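Local coordinates for protein beta-lactamase II (Erythrobacter litoralis, PDB 6V72) that probably hydrolyses the amide bond of beta-lactam antibiotics with the help of zinc, as a class B metallo-beta-lactamase, at residues I222-S227 with R232-R237. Residues are numbered along the deposited sequence; the frame is centred on the assembly and turned at random.
Sequences IAMSHS and RKAIER
Ile222, on strand 221-223, meets Arg232, Ala234 and Ile235, at the start of helix 233-243, through both branches of its side chain, illustrating how a strand and the helix that follows it can pack through apolar side chains. CG1 of Ile222, anti to the carbonyl carbon (chi1 -54°), lies 4.0 Å from CA of Arg232, and the bend at chi2 (-57°) brings Ile222 CD1 to 3.9 Å from Ile235 CD1, the two side chains crossing at about a right angle. CG2 of Ile222 makes a looser contact, 4.4 Å from CB of Ala234. Selenomethionine Met224 bends at chi2 and chi3 to bring its terminal CE within 3.9 Å of the same Ala234 CB; two residues on, His226, a zinc ligand without bound metal in this model, takes no part. Arg232 borders this cluster: its CG lies 4.2 Å from Ile222 CG1, and CD1 of Ile235 sits 3.7 Å above its guanidinium plane, over the centre. Helix 205-215 closes over Ile235 through Val209, Phe212 and Ala213. No hydrogen bond joins the two segments; the contact is one of van der Waals and hydrophobic packing, the guanidinium lying face-on to Ile235 while its NH2 donates to the carbonyls of Phe216 and Ala219.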
loop_
_atom_site.group_PDB
_atom_site.type_symbol
_atom_site.label_atom_id
_atom_site.label_comp_id
_atom_site.label_asym_id
_atom_site.label_seq_id
_atom_site.Cartn_x
_atom_site.Cartn_y
_atom_site.Cartn_z
ATOM N N ILE A 222 9.915 -19.182 7.579
ATOM C CA ILE A 222 9.943 -17.729 7.603
ATOM C C ILE A 222 8.628 -17.236 8.191
ATOM O O ILE A 222 7.548 -17.534 7.673
ATOM C CB ILE A 222 10.184 -17.134 6.210
ATOM C CG1 ILE A 222 11.444 -17.736 5.587
ATOM C CG2 ILE A 222 10.258 -15.584 6.306
ATOM C CD1 ILE A 222 12.708 -17.551 6.427
ATOM N N ALA A 223 8.723 -16.499 9.287
ATOM C CA ALA A 223 7.594 -15.908 9.978
ATOM C C ALA A 223 7.629 -14.400 9.780
ATOM O O ALA A 223 8.686 -13.831 9.514
ATOM C CB ALA A 223 7.671 -16.241 11.463
HETATM N N MSE A 224 6.466 -13.759 9.901
HETATM C CA MSE A 224 6.380 -12.319 9.651
HETATM C C MSE A 224 5.189 -11.693 10.351
HETATM O O MSE A 224 4.367 -12.417 10.915
HETATM C CB MSE A 224 6.336 -12.033 8.143
HETATM C CG MSE A 224 5.040 -12.473 7.461
HETATM SE SE MSE A 224 5.380 -13.120 5.653
HETATM C CE MSE A 224 5.913 -14.939 6.162
ATOM N N SER A 225 5.094 -10.355 10.327
ATOM C CA SER A 225 4.151 -9.672 11.215
ATOM C C SER A 225 2.700 -9.853 10.800
ATOM O O SER A 225 1.828 -9.927 11.668
ATOM C CB SER A 225 4.469 -8.183 11.310
ATOM O OG SER A 225 5.665 -7.977 12.056
ATOM N N HIS A 226 2.397 -9.937 9.505
ATOM C CA HIS A 226 0.990 -9.842 9.130
ATOM C C HIS A 226 0.520 -10.968 8.217
ATOM O O HIS A 226 -0.533 -10.843 7.572
ATOM C CB HIS A 226 0.722 -8.468 8.524
ATOM C CG HIS A 226 0.960 -7.358 9.493
ATOM N ND1 HIS A 226 0.205 -7.205 10.637
ATOM C CD2 HIS A 226 1.892 -6.378 9.523
ATOM C CE1 HIS A 226 0.643 -6.156 11.314
ATOM N NE2 HIS A 226 1.667 -5.639 10.659
ATOM N N SER A 227 1.267 -12.061 8.144
ATOM C CA SER A 227 0.896 -13.240 7.381
ATOM C C SER A 227 1.376 -14.465 8.146
ATOM O O SER A 227 2.303 -14.373 8.948
ATOM C CB SER A 227 1.508 -13.222 5.971
ATOM O OG SER A 227 0.973 -12.173 5.192
ATOM N N ARG A 232 10.720 -19.971 2.231
ATOM C CA ARG A 232 11.505 -18.840 1.754
ATOM C C ARG A 232 10.893 -18.147 0.543
ATOM O O ARG A 232 11.398 -17.094 0.140
ATOM C CB ARG A 232 12.939 -19.283 1.464
ATOM C CG ARG A 232 13.669 -19.752 2.713
ATOM C CD ARG A 232 15.147 -19.982 2.482
ATOM N NE ARG A 232 15.969 -18.785 2.304
ATOM C CZ ARG A 232 16.594 -18.157 3.293
ATOM N NH1 ARG A 232 17.370 -17.103 3.032
ATOM N NH2 ARG A 232 16.433 -18.571 4.548
ATOM N N LYS A 233 9.817 -18.687 -0.041
ATOM C CA LYS A 233 9.109 -17.938 -1.075
ATOM C C LYS A 233 8.679 -16.559 -0.585
ATOM O O LYS A 233 8.604 -15.620 -1.383
ATOM C CB LYS A 233 7.892 -18.717 -1.577
ATOM C CG LYS A 233 7.336 -18.131 -2.884
ATOM C CD LYS A 233 5.996 -18.718 -3.280
ATOM C CE LYS A 233 5.730 -18.489 -4.763
ATOM N NZ LYS A 233 4.497 -19.185 -5.222
ATOM N N ALA A 234 8.413 -16.399 0.719
ATOM C CA ALA A 234 8.077 -15.076 1.236
ATOM C C ALA A 234 9.222 -14.096 1.022
ATOM O O ALA A 234 8.994 -12.929 0.677
ATOM C CB ALA A 234 7.738 -15.160 2.733
ATOM N N ILE A 235 10.464 -14.556 1.209
ATOM C CA ILE A 235 11.618 -13.700 0.939
ATOM C C ILE A 235 11.717 -13.403 -0.547
ATOM O O ILE A 235 11.955 -12.258 -0.957
ATOM C CB ILE A 235 12.910 -14.360 1.447
ATOM C CG1 ILE A 235 12.857 -14.593 2.956
ATOM C CG2 ILE A 235 14.114 -13.519 1.086
ATOM C CD1 ILE A 235 14.088 -15.368 3.460
ATOM N N GLU A 236 11.556 -14.438 -1.378
ATOM C CA GLU A 236 11.687 -14.277 -2.825
ATOM C C GLU A 236 10.674 -13.278 -3.364
ATOM O O GLU A 236 11.018 -12.403 -4.172
ATOM C CB GLU A 236 11.518 -15.628 -3.517
ATOM C CG GLU A 236 11.562 -15.551 -5.038
ATOM C CD GLU A 236 11.113 -16.842 -5.712
ATOM O OE1 GLU A 236 11.754 -17.891 -5.484
ATOM O OE2 GLU A 236 10.110 -16.807 -6.465
ATOM N N ARG A 237 9.412 -13.403 -2.938
ATOM C CA ARG A 237 8.394 -12.486 -3.420
ATOM C C ARG A 237 8.624 -11.086 -2.887
ATOM O O ARG A 237 8.493 -10.118 -3.635
ATOM C CB ARG A 237 6.994 -12.980 -3.047
ATOM C CG ARG A 237 5.871 -12.023 -3.416
ATOM C CD ARG A 237 5.779 -11.750 -4.918
ATOM N NE ARG A 237 5.698 -12.958 -5.732
ATOM C CZ ARG A 237 4.560 -13.588 -6.034
ATOM N NH1 ARG A 237 4.578 -14.688 -6.795
ATOM N NH2 ARG A 237 3.395 -13.127 -5.570
#